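Local coordinates for protein MmeI (Methylophilus methylotrophus, PDB 5HR4) that acts as a type IIL restriction-modification enzyme on DNA, probably transferring a methyl group from S-adenosyl-L-methionine to the exocyclic amino group of adenine, at residues 332-337 and 378-383; 372-377 and 403-408; 645-650 and 716-721. All coordinates share one frame; numbering follows the deposited sequence.

Along the chain from the N terminus, contact 1 opens on helix 318-340 and closes when 378-383, on helix 368-388, comes alongside it. Contact 2 opens within that loop, at 372-377 on the same helix 368-388, and closes beyond it at 403-408, so the two contacts cross. They also touch: E381 OE2 of contact 1 probably accepts hydrogen bonds from the N atoms of Q403 and I404. Helix 368-388 is thus tied to an earlier helix and to the loop leading into strand 409-413. Contact 3 follows in series, with its centre about 60 Å from that of contact 1, and joins a loop and a helix of the target recognition domain on the bound DNA.

Contact 1. Residues 332-337 and 378-383; sequences ELWVEF and RLLEIE
Helices 318-340 and 368-388 run side by side in the same direction here, the local axes 1° from parallel and 11.5 Å apart. At that separation the side chains must span the gap, and L380 does most of this work. Its CG stands anti to the backbone N (chi1 175°), which sends the branched end toward 332-337. L380 CD1 lies over one face of the W334 six-membered ring in a CH-pi contact, 3.5 Å from the centroid and 8° off the ring normal. The same methyl faces the F337 ring, with L380 CD1 4.0 Å from F337 CG, so one carbon serves two aromatic faces. The other methyl, L380 CD2, rests 4.0 Å from L333 CB. L333, F337 and L380 are all buried, and helix 344-355 adds L354, which touches L333 and L380, and L347, which touches F337.

E383 joins this tight region through its first carbon, E383 CB lying 3.5 Å from F337 CZ. The looser margin begins further out on the same residues, W334 and E383, both partly exposed. W334 keeps CG beside its backbone N and meets L380 tip to tip, but the outer edge of its indole comes only to 4.0 Å between W334 CH2 and E383 CG. A bend at chi2 then carries the E383 carboxylate away, toward a salt bridge between OE2 and R386. The charged end therefore leaves the apolar seam, and no hydrogen bond joins the two segments.

Helix 368-388 links the neighbouring parallel strands 359-361 and 409-413, forming the beta-alpha-beta crossover typical of Rossmann-like methyltransferases; contact 1 packs the earlier helix 318-340 alongside it.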
loop_
_atom_site.group_PDB
_atom_site.type_symbol
_atom_site.label_atom_id
_atom_site.label_comp_id
_atom_site.label_asym_id
_atom_site.label_seq_id
_atom_site.Cartn_x
_atom_site.Cartn_y
_atom_site.Cartn_z
ATOM N N GLU A 332 -19.931 -10.304 -12.373
ATOM C CA GLU A 332 -20.459 -11.527 -12.977
ATOM C C GLU A 332 -21.769 -11.927 -12.325
ATOM O O GLU A 332 -22.658 -12.457 -13.000
ATOM C CB GLU A 332 -19.457 -12.680 -12.911
ATOM N N LEU A 333 -21.934 -11.623 -11.036
ATOM C CA LEU A 333 -23.198 -11.916 -10.366
ATOM C C LEU A 333 -24.348 -11.066 -10.902
ATOM O O LEU A 333 -25.508 -11.485 -10.831
ATOM C CB LEU A 333 -23.053 -11.717 -8.859
ATOM C CG LEU A 333 -22.188 -12.744 -8.129
ATOM C CD1 LEU A 333 -22.166 -12.415 -6.655
ATOM C CD2 LEU A 333 -22.715 -14.153 -8.352
ATOM N N TRP A 334 -24.065 -9.879 -11.433
ATOM C CA TRP A 334 -25.149 -9.086 -12.004
ATOM C C TRP A 334 -25.475 -9.519 -13.431
ATOM O O TRP A 334 -26.650 -9.544 -13.826
ATOM C CB TRP A 334 -24.805 -7.603 -11.939
ATOM C CG TRP A 334 -25.135 -7.044 -10.608
ATOM C CD1 TRP A 334 -24.275 -6.841 -9.556
ATOM C CD2 TRP A 334 -26.425 -6.647 -10.154
ATOM N NE1 TRP A 334 -24.957 -6.321 -8.488
ATOM C CE2 TRP A 334 -26.280 -6.192 -8.828
ATOM C CE3 TRP A 334 -27.686 -6.605 -10.749
ATOM C CZ2 TRP A 334 -27.351 -5.712 -8.082
ATOM C CZ3 TRP A 334 -28.745 -6.121 -10.012
ATOM C CH2 TRP A 334 -28.573 -5.687 -8.689
ATOM N N VAL A 335 -24.464 -9.881 -14.217
ATOM C CA VAL A 335 -24.760 -10.465 -15.518
ATOM C C VAL A 335 -25.601 -11.717 -15.331
ATOM O O VAL A 335 -26.670 -11.857 -15.934
ATOM C CB VAL A 335 -23.462 -10.741 -16.302
ATOM C CG1 VAL A 335 -23.715 -11.594 -17.536
ATOM C CG2 VAL A 335 -22.812 -9.430 -16.704
ATOM N N GLU A 336 -25.167 -12.619 -14.451
ATOM C CA GLU A 336 -25.931 -13.847 -14.246
ATOM C C GLU A 336 -27.345 -13.534 -13.778
ATOM O O GLU A 336 -28.310 -14.142 -14.258
ATOM C CB GLU A 336 -25.216 -14.763 -13.253
ATOM C CG GLU A 336 -25.885 -16.134 -13.035
ATOM C CD GLU A 336 -25.147 -16.988 -11.992
ATOM O OE1 GLU A 336 -24.046 -16.563 -11.563
ATOM O OE2 GLU A 336 -25.653 -18.070 -11.595
ATOM N N PHE A 337 -27.493 -12.555 -12.879
ATOM C CA PHE A 337 -28.824 -12.162 -12.428
ATOM C C PHE A 337 -29.697 -11.738 -13.598
ATOM O O PHE A 337 -30.808 -12.242 -13.776
ATOM C CB PHE A 337 -28.740 -11.033 -11.405
ATOM C CG PHE A 337 -30.087 -10.508 -10.990
ATOM C CD1 PHE A 337 -31.011 -11.343 -10.361
ATOM C CD2 PHE A 337 -30.442 -9.184 -11.241
ATOM C CE1 PHE A 337 -32.278 -10.859 -9.990
ATOM C CE2 PHE A 337 -31.690 -8.686 -10.867
ATOM C CZ PHE A 337 -32.618 -9.529 -10.247
ATOM N N ARG A 378 -26.503 -7.886 -0.284
ATOM C CA ARG A 378 -27.860 -7.582 0.149
ATOM C C ARG A 378 -28.617 -6.814 -0.938
ATOM O O ARG A 378 -29.753 -7.164 -1.277
ATOM C CB ARG A 378 -27.845 -6.829 1.477
ATOM C CG ARG A 378 -27.590 -7.754 2.687
ATOM C CD ARG A 378 -28.731 -8.763 2.880
ATOM N NE ARG A 378 -29.973 -8.073 3.212
ATOM C CZ ARG A 378 -30.337 -7.730 4.444
ATOM N NH1 ARG A 378 -29.568 -8.028 5.486
ATOM N NH2 ARG A 378 -31.478 -7.091 4.643
ATOM N N LEU A 379 -27.983 -5.802 -1.540
ATOM C CA LEU A 379 -28.656 -5.042 -2.592
ATOM C C LEU A 379 -29.057 -5.948 -3.746
ATOM O O LEU A 379 -30.204 -5.900 -4.221
ATOM C CB LEU A 379 -27.772 -3.898 -3.085
ATOM C CG LEU A 379 -27.659 -2.685 -2.160
ATOM C CD1 LEU A 379 -26.840 -1.594 -2.800
ATOM C CD2 LEU A 379 -29.031 -2.180 -1.818
ATOM N N LEU A 380 -28.131 -6.796 -4.206
ATOM C CA LEU A 380 -28.478 -7.770 -5.237
ATOM C C LEU A 380 -29.661 -8.624 -4.798
ATOM O O LEU A 380 -30.668 -8.723 -5.511
ATOM C CB LEU A 380 -27.273 -8.643 -5.541
ATOM C CG LEU A 380 -27.528 -9.777 -6.508
ATOM C CD1 LEU A 380 -28.100 -9.226 -7.802
ATOM C CD2 LEU A 380 -26.198 -10.431 -6.762
ATOM N N GLU A 381 -29.572 -9.202 -3.593
ATOM C CA GLU A 381 -30.630 -10.041 -3.036
ATOM C C GLU A 381 -31.982 -9.343 -2.928
ATOM O O GLU A 381 -32.999 -10.032 -2.805
ATOM C CB GLU A 381 -30.228 -10.540 -1.643
ATOM C CG GLU A 381 -31.050 -11.717 -1.187
ATOM C CD GLU A 381 -31.151 -11.839 0.322
ATOM O OE1 GLU A 381 -31.181 -10.786 1.009
ATOM O OE2 GLU A 381 -31.213 -12.998 0.814
ATOM N N ILE A 382 -32.037 -8.008 -2.911
ATOM C CA ILE A 382 -33.341 -7.334 -2.965
ATOM C C ILE A 382 -33.991 -7.545 -4.332
ATOM O O ILE A 382 -35.167 -7.909 -4.434
ATOM C CB ILE A 382 -33.202 -5.828 -2.655
ATOM C CG1 ILE A 382 -33.235 -5.543 -1.160
ATOM C CG2 ILE A 382 -34.316 -5.022 -3.339
ATOM C CD1 ILE A 382 -32.888 -4.082 -0.835
ATOM N N GLU A 383 -33.236 -7.299 -5.402
ATOM C CA GLU A 383 -33.764 -7.500 -6.741
ATOM C C GLU A 383 -34.118 -8.960 -6.980
ATOM O O GLU A 383 -35.055 -9.253 -7.733
ATOM C CB GLU A 383 -32.756 -6.998 -7.784
ATOM C CG GLU A 383 -32.415 -5.503 -7.661
ATOM C CD GLU A 383 -33.660 -4.622 -7.444
ATOM O OE1 GLU A 383 -34.683 -4.812 -8.141
ATOM O OE2 GLU A 383 -33.629 -3.733 -6.570
#

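Contact 2. Residues 372-377 and 403-408; sequences ITYREL and QINVDQ
Y374 projects from helix 368-388 with CG anti to the backbone N (chi1 175°), laying its ring against the loop that leads into strand 409-413. V406 comes over one face, toward the rim: its CG1, placed anti to the carbonyl carbon, lies 4.1 Å from Y374 CZ. The I404 side chain slides past the ring in the opposite direction. With I404 CG1 beside the backbone N (chi1 -65°), CG2 is anti to that N and approaches Y374 CE1 at 3.9 Å; the same methyl reaches L377 CB at 4.3 Å.

The loop holds its own shape by side-chain bonds. N405 turns its CB away from the helix, and its OD1 accepts from V406 N at 2.9 Å, in the carbonyl plane and on a lone pair. Q408, extended at chi2, brings OE1 back to N405 N at 2.8 Å, the donor standing above the amide plane; R355 also donates to this oxygen.

No hydrogen bond crosses between the segments. They meet by van der Waals contact, apolar side chains and the N405 backbone against the Y374 ring, while the phenol OH bonds beyond the interface to D430 and R378. A carboxylate and a guanidinium at one hydroxyl imply that it is probably polarised and fixed in rotation.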
loop_
_atom_site.group_PDB
_atom_site.type_symbol
_atom_site.label_atom_id
_atom_site.label_comp_id
_atom_site.label_asym_id
_atom_site.label_seq_id
_atom_site.Cartn_x
_atom_site.Cartn_y
_atom_site.Cartn_z
ATOM N N ILE A 372 -18.581 -3.811 2.644
ATOM C CA ILE A 372 -18.991 -3.475 1.280
ATOM C C ILE A 372 -19.513 -4.705 0.548
ATOM O O ILE A 372 -20.529 -4.630 -0.155
ATOM C CB ILE A 372 -17.838 -2.824 0.494
ATOM C CG1 ILE A 372 -17.406 -1.545 1.178
ATOM C CG2 ILE A 372 -18.303 -2.473 -0.926
ATOM C CD1 ILE A 372 -18.548 -0.560 1.219
ATOM N N THR A 373 -18.824 -5.848 0.672
ATOM C CA THR A 373 -19.263 -7.035 -0.056
ATOM C C THR A 373 -20.645 -7.464 0.403
ATOM O O THR A 373 -21.545 -7.705 -0.413
ATOM C CB THR A 373 -18.288 -8.196 0.118
ATOM O OG1 THR A 373 -17.016 -7.871 -0.463
ATOM C CG2 THR A 373 -18.859 -9.442 -0.551
ATOM N N TYR A 374 -20.839 -7.544 1.714
ATOM C CA TYR A 374 -22.133 -7.960 2.238
ATOM C C TYR A 374 -23.227 -6.982 1.837
ATOM O O TYR A 374 -24.375 -7.389 1.639
ATOM C CB TYR A 374 -22.042 -8.119 3.768
ATOM C CG TYR A 374 -23.343 -8.421 4.461
ATOM C CD1 TYR A 374 -24.006 -9.624 4.246
ATOM C CD2 TYR A 374 -23.910 -7.510 5.346
ATOM C CE1 TYR A 374 -25.216 -9.904 4.866
ATOM C CE2 TYR A 374 -25.107 -7.784 5.983
ATOM C CZ TYR A 374 -25.754 -8.983 5.729
ATOM O OH TYR A 374 -26.946 -9.264 6.352
ATOM N N ARG A 375 -22.901 -5.698 1.686
ATOM C CA ARG A 375 -23.937 -4.736 1.321
ATOM C C ARG A 375 -24.338 -4.904 -0.143
ATOM O O ARG A 375 -25.526 -4.883 -0.480
ATOM C CB ARG A 375 -23.463 -3.310 1.602
ATOM C CG ARG A 375 -24.133 -2.283 0.726
ATOM C CD ARG A 375 -24.061 -0.887 1.301
ATOM N NE ARG A 375 -22.783 -0.224 1.056
ATOM C CZ ARG A 375 -22.312 0.071 -0.151
ATOM N NH1 ARG A 375 -23.012 -0.268 -1.223
ATOM N NH2 ARG A 375 -21.144 0.697 -0.290
ATOM N N GLU A 376 -23.357 -5.084 -1.024
ATOM C CA GLU A 376 -23.663 -5.370 -2.419
ATOM C C GLU A 376 -24.486 -6.645 -2.555
ATOM O O GLU A 376 -25.436 -6.712 -3.353
ATOM C CB GLU A 376 -22.361 -5.463 -3.208
ATOM C CG GLU A 376 -21.633 -4.137 -3.219
ATOM C CD GLU A 376 -22.529 -3.036 -3.746
ATOM O OE1 GLU A 376 -23.051 -3.200 -4.869
ATOM O OE2 GLU A 376 -22.747 -2.032 -3.036
ATOM N N LEU A 377 -24.147 -7.668 -1.784
ATOM C CA LEU A 377 -24.931 -8.888 -1.846
ATOM C C LEU A 377 -26.345 -8.640 -1.368
ATOM O O LEU A 377 -27.310 -9.090 -1.998
ATOM C CB LEU A 377 -24.259 -9.983 -1.033
ATOM C CG LEU A 377 -23.569 -10.974 -1.952
ATOM C CD1 LEU A 377 -22.503 -10.276 -2.763
ATOM C CD2 LEU A 377 -22.978 -12.064 -1.107
ATOM N N GLN A 403 -32.179 -14.776 2.907
ATOM C CA GLN A 403 -31.215 -15.832 3.209
ATOM C C GLN A 403 -29.839 -15.303 3.614
ATOM O O GLN A 403 -29.302 -15.690 4.666
ATOM C CB GLN A 403 -31.075 -16.767 2.013
ATOM C CG GLN A 403 -32.161 -17.813 1.937
ATOM C CD GLN A 403 -31.710 -19.020 1.152
ATOM O OE1 GLN A 403 -30.871 -19.797 1.615
ATOM N NE2 GLN A 403 -32.246 -19.181 -0.050
ATOM N N ILE A 404 -29.281 -14.413 2.786
ATOM C CA ILE A 404 -27.921 -13.920 2.960
ATOM C C ILE A 404 -27.713 -13.339 4.360
ATOM O O ILE A 404 -28.614 -12.719 4.943
ATOM C CB ILE A 404 -27.643 -12.911 1.833
ATOM C CG1 ILE A 404 -27.671 -13.672 0.510
ATOM C CG2 ILE A 404 -26.295 -12.232 1.977
ATOM C CD1 ILE A 404 -27.805 -12.797 -0.686
ATOM N N ASN A 405 -26.529 -13.578 4.930
ATOM C CA ASN A 405 -26.300 -13.219 6.325
ATOM C C ASN A 405 -24.803 -13.199 6.616
ATOM O O ASN A 405 -23.983 -13.731 5.861
ATOM C CB ASN A 405 -27.026 -14.181 7.277
ATOM C CG ASN A 405 -27.601 -13.476 8.500
ATOM O OD1 ASN A 405 -27.099 -12.430 8.941
ATOM N ND2 ASN A 405 -28.660 -14.044 9.049
ATOM N N VAL A 406 -24.468 -12.589 7.757
ATOM C CA VAL A 406 -23.080 -12.370 8.150
ATOM C C VAL A 406 -22.310 -13.669 8.353
ATOM O O VAL A 406 -21.086 -13.673 8.240
ATOM C CB VAL A 406 -23.044 -11.498 9.419
ATOM C CG1 VAL A 406 -23.686 -10.159 9.126
ATOM C CG2 VAL A 406 -23.809 -12.187 10.547
ATOM N N ASP A 407 -22.980 -14.772 8.614
ATOM C CA ASP A 407 -22.185 -16.007 8.758
ATOM C C ASP A 407 -21.489 -16.406 7.484
ATOM O O ASP A 407 -20.904 -17.475 7.425
ATOM C CB ASP A 407 -23.042 -17.177 9.269
ATOM C CG ASP A 407 -24.319 -17.397 8.455
ATOM O OD1 ASP A 407 -24.377 -17.031 7.265
ATOM O OD2 ASP A 407 -25.277 -17.977 9.020
ATOM N N GLN A 408 -21.504 -15.616 6.424
ATOM C CA GLN A 408 -20.780 -15.935 5.207
ATOM C C GLN A 408 -19.439 -15.214 5.125
ATOM O O GLN A 408 -18.720 -15.375 4.133
ATOM C CB GLN A 408 -21.644 -15.599 3.984
ATOM C CG GLN A 408 -23.041 -16.176 4.080
ATOM C CD GLN A 408 -23.997 -15.694 2.985
ATOM O OE1 GLN A 408 -25.143 -15.337 3.268
ATOM N NE2 GLN A 408 -23.529 -15.677 1.741
#

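Contact 3. Residues 645-650 and 716-721; sequences KPTDDG and EFRLKS. With nucleotides of chain C; nucleotides of chain B.
K645 enters the DNA from loop 645-650 as an extended chain. From CB, the anti chi1 (171°) carries CG toward the N7 side of DG9 of chain C. K645 CD then passes 3.6 Å from O4 of DT3 of chain B, and K645 CE lies 3.4 Å from C8 of DG9 of chain C. At the tip, K645 NZ donates to N7 of DG10 of chain C at 2.7 Å and to its O6, and also to O4 of DT3 of chain B at 3.0 Å. One ammonium thus reads major-groove acceptors on both strands, as expected of a target recognition domain.

Further along the loop, D648 OD1 accepts from G650 N in an Asx turn. D649 is its middle residue, and its backbone N makes a weak hydrogen bond to OP1 of DG9 of chain C. D649 CB makes a CH-pi contact over one face of the F717 ring, 3.6 Å from the centroid and 17° off the normal, while T647 CG2 and C5' of DG9 of chain C lie at the ring edge. An alanine in place of F717 would remove this ring and would probably loosen the loop where it meets the DNA backbone.

R718 bends at chi2 and chi3 so that its NH1 donates to T647 O at 3.3 Å from above the carbonyl plane, while its NH2 bonds K735 O and S729 O. Just beyond, S721 OG donates to OP1 of DG10 of chain C at 2.8 Å.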
loop_
_atom_site.group_PDB
_atom_site.type_symbol
_atom_site.label_atom_id
_atom_site.label_comp_id
_atom_site.label_asym_id
_atom_site.label_seq_id
_atom_site.Cartn_x
_atom_site.Cartn_y
_atom_site.Cartn_z
ATOM N N LYS A 645 28.763 6.955 -0.124
ATOM C CA LYS A 645 27.725 7.063 0.895
ATOM C C LYS A 645 28.334 7.583 2.186
ATOM O O LYS A 645 29.236 6.940 2.745
ATOM C CB LYS A 645 27.072 5.700 1.117
ATOM C CG LYS A 645 26.136 5.603 2.285
ATOM C CD LYS A 645 25.414 4.246 2.277
ATOM C CE LYS A 645 24.760 3.976 3.644
ATOM N NZ LYS A 645 24.020 2.687 3.775
ATOM N N PRO A 646 27.892 8.732 2.691
ATOM C CA PRO A 646 28.632 9.391 3.785
ATOM C C PRO A 646 28.322 8.872 5.186
ATOM O O PRO A 646 29.227 8.789 6.030
ATOM C CB PRO A 646 28.201 10.855 3.645
ATOM C CG PRO A 646 26.812 10.760 3.034
ATOM C CD PRO A 646 26.933 9.641 2.037
ATOM N N THR A 647 27.055 8.548 5.436
ATOM C CA THR A 647 26.531 8.262 6.774
ATOM C C THR A 647 27.109 9.209 7.817
ATOM O O THR A 647 27.837 8.803 8.719
ATOM C CB THR A 647 26.795 6.819 7.186
ATOM O OG1 THR A 647 26.480 5.934 6.101
ATOM C CG2 THR A 647 25.918 6.460 8.373
ATOM N N ASP A 648 26.783 10.498 7.689
ATOM C CA ASP A 648 27.462 11.499 8.507
ATOM C C ASP A 648 26.517 12.431 9.251
ATOM O O ASP A 648 26.980 13.393 9.866
ATOM C CB ASP A 648 28.419 12.333 7.649
ATOM C CG ASP A 648 27.690 13.329 6.744
ATOM O OD1 ASP A 648 26.475 13.134 6.481
ATOM O OD2 ASP A 648 28.349 14.302 6.296
ATOM N N ASP A 649 25.219 12.185 9.211
ATOM C CA ASP A 649 24.238 13.133 9.736
ATOM C C ASP A 649 24.499 14.562 9.245
ATOM O O ASP A 649 24.174 15.537 9.936
ATOM C CB ASP A 649 24.194 13.087 11.263
ATOM C CG ASP A 649 22.923 13.683 11.811
ATOM O OD1 ASP A 649 21.836 13.153 11.494
ATOM O OD2 ASP A 649 23.007 14.677 12.556
ATOM N N GLY A 650 25.107 14.696 8.051
ATOM C CA GLY A 650 25.371 15.988 7.440
ATOM C C GLY A 650 26.641 16.687 7.883
ATOM O O GLY A 650 26.994 17.725 7.301
ATOM N N GLU A 716 30.145 10.216 16.968
ATOM C CA GLU A 716 29.091 10.046 17.960
ATOM C C GLU A 716 27.804 9.599 17.308
ATOM O O GLU A 716 27.105 8.721 17.832
ATOM C CB GLU A 716 28.875 11.335 18.738
ATOM C CG GLU A 716 29.911 11.483 19.834
ATOM C CD GLU A 716 30.261 12.918 20.149
ATOM O OE1 GLU A 716 29.709 13.829 19.488
ATOM O OE2 GLU A 716 31.094 13.127 21.067
ATOM N N PHE A 717 27.469 10.191 16.158
ATOM C CA PHE A 717 26.271 9.771 15.446
ATOM C C PHE A 717 26.412 8.328 15.001
ATOM O O PHE A 717 25.484 7.520 15.172
ATOM C CB PHE A 717 26.004 10.696 14.248
ATOM C CG PHE A 717 25.000 10.148 13.258
ATOM C CD1 PHE A 717 23.637 10.400 13.411
ATOM C CD2 PHE A 717 25.417 9.372 12.178
ATOM C CE1 PHE A 717 22.687 9.880 12.488
ATOM C CE2 PHE A 717 24.488 8.854 11.257
ATOM C CZ PHE A 717 23.120 9.109 11.419
ATOM N N ARG A 718 27.582 7.973 14.452
ATOM C CA ARG A 718 27.731 6.619 13.933
ATOM C C ARG A 718 27.616 5.570 15.034
ATOM O O ARG A 718 27.100 4.477 14.781
ATOM C CB ARG A 718 29.044 6.486 13.169
ATOM C CG ARG A 718 28.837 6.269 11.669
ATOM C CD ARG A 718 29.607 7.244 10.803
ATOM N NE ARG A 718 30.792 6.632 10.220
ATOM C CZ ARG A 718 31.467 7.137 9.186
ATOM N NH1 ARG A 718 31.068 8.266 8.606
ATOM N NH2 ARG A 718 32.541 6.504 8.720
ATOM N N LEU A 719 28.048 5.880 16.270
ATOM C CA LEU A 719 27.940 4.879 17.339
ATOM C C LEU A 719 26.497 4.664 17.761
ATOM O O LEU A 719 26.101 3.533 18.061
ATOM C CB LEU A 719 28.775 5.261 18.558
ATOM C CG LEU A 719 30.296 5.206 18.473
ATOM C CD1 LEU A 719 30.814 6.005 19.642
ATOM C CD2 LEU A 719 30.816 3.772 18.482
ATOM N N LYS A 720 25.688 5.725 17.775
ATOM C CA LYS A 720 24.265 5.564 18.069
ATOM C C LYS A 720 23.529 4.699 17.041
ATOM O O LYS A 720 22.346 4.402 17.252
ATOM C CB LYS A 720 23.567 6.932 18.147
ATOM C CG LYS A 720 24.152 7.940 19.131
ATOM C CD LYS A 720 23.126 9.045 19.445
ATOM C CE LYS A 720 23.750 10.455 19.436
ATOM N NZ LYS A 720 23.665 11.150 18.092
ATOM N N SER A 721 24.169 4.304 15.938
ATOM C CA SER A 721 23.442 3.612 14.875
ATOM C C SER A 721 22.899 2.284 15.384
ATOM O O SER A 721 23.269 1.810 16.454
ATOM C CB SER A 721 24.337 3.355 13.668
ATOM O OG SER A 721 23.593 2.737 12.631
ATOM P P DG C 9 22.833 10.174 6.600
ATOM O OP1 DG C 9 22.851 10.940 7.857
ATOM O OP2 DG C 9 23.925 10.145 5.601
ATOM O "O5'" DG C 9 22.460 8.661 6.925
ATOM C "C5'" DG C 9 21.505 8.392 7.898
ATOM C "C4'" DG C 9 21.028 6.971 7.777
ATOM O "O4'" DG C 9 20.550 6.711 6.427
ATOM C "C3'" DG C 9 22.092 5.911 8.024
ATOM O "O3'" DG C 9 21.453 4.797 8.567
ATOM C "C2'" DG C 9 22.564 5.603 6.617
ATOM C "C1'" DG C 9 21.214 5.569 5.947
ATOM N N9 DG C 9 21.268 5.610 4.508
ATOM C C8 DG C 9 22.201 6.239 3.708
ATOM N N7 DG C 9 21.988 6.063 2.446
ATOM C C5 DG C 9 20.827 5.276 2.411
ATOM C C6 DG C 9 20.085 4.764 1.319
ATOM O O6 DG C 9 20.306 4.893 0.112
ATOM N N1 DG C 9 18.994 4.016 1.751
ATOM C C2 DG C 9 18.651 3.811 3.065
ATOM N N2 DG C 9 17.563 3.080 3.305
ATOM N N3 DG C 9 19.327 4.284 4.071
ATOM C C4 DG C 9 20.393 5.003 3.676
ATOM P P DG C 10 22.215 3.801 9.560
ATOM O OP1 DG C 10 22.570 4.556 10.787
ATOM O OP2 DG C 10 23.335 3.134 8.859
ATOM O "O5'" DG C 10 21.072 2.706 9.808
ATOM C "C5'" DG C 10 19.683 3.088 9.745
ATOM C "C4'" DG C 10 18.786 1.932 9.289
ATOM O "O4'" DG C 10 18.770 1.866 7.843
ATOM C "C3'" DG C 10 19.198 0.535 9.751
ATOM O "O3'" DG C 10 18.055 -0.261 9.833
ATOM C "C2'" DG C 10 20.093 0.069 8.611
ATOM C "C1'" DG C 10 19.350 0.641 7.413
ATOM N N9 DG C 10 20.200 0.911 6.261
ATOM C C8 DG C 10 21.421 1.526 6.261
ATOM N N7 DG C 10 21.946 1.646 5.069
ATOM C C5 DG C 10 21.006 1.068 4.226
ATOM C C6 DG C 10 21.018 0.913 2.814
ATOM O O6 DG C 10 21.912 1.261 2.011
ATOM N N1 DG C 10 19.845 0.270 2.353
ATOM C C2 DG C 10 18.812 -0.153 3.169
ATOM N N2 DG C 10 17.791 -0.751 2.573
ATOM N N3 DG C 10 18.795 -0.005 4.484
ATOM C C4 DG C 10 19.924 0.609 4.945
ATOM P P DT B 3 26.999 -2.140 -6.162
ATOM O OP1 DT B 3 25.981 -2.936 -6.893
ATOM O OP2 DT B 3 28.220 -1.804 -6.919
ATOM O "O5'" DT B 3 26.339 -0.811 -5.520
ATOM C "C5'" DT B 3 24.904 -0.655 -5.371
ATOM C "C4'" DT B 3 24.286 -1.728 -4.494
ATOM O "O4'" DT B 3 24.880 -1.702 -3.156
ATOM C "C3'" DT B 3 22.775 -1.573 -4.272
ATOM O "O3'" DT B 3 22.160 -2.853 -4.217
ATOM C "C2'" DT B 3 22.727 -0.904 -2.898
ATOM C "C1'" DT B 3 23.831 -1.672 -2.207
ATOM N N1 DT B 3 24.322 -1.044 -0.969
ATOM C C2 DT B 3 23.708 -1.339 0.228
ATOM O O2 DT B 3 22.754 -2.080 0.321
ATOM N N3 DT B 3 24.253 -0.720 1.320
ATOM C C4 DT B 3 25.347 0.133 1.343
ATOM O O4 DT B 3 25.765 0.641 2.381
ATOM C C5 DT B 3 25.951 0.390 0.058
ATOM C C7 DT B 3 27.127 1.309 -0.051
ATOM C C6 DT B 3 25.416 -0.207 -1.023
#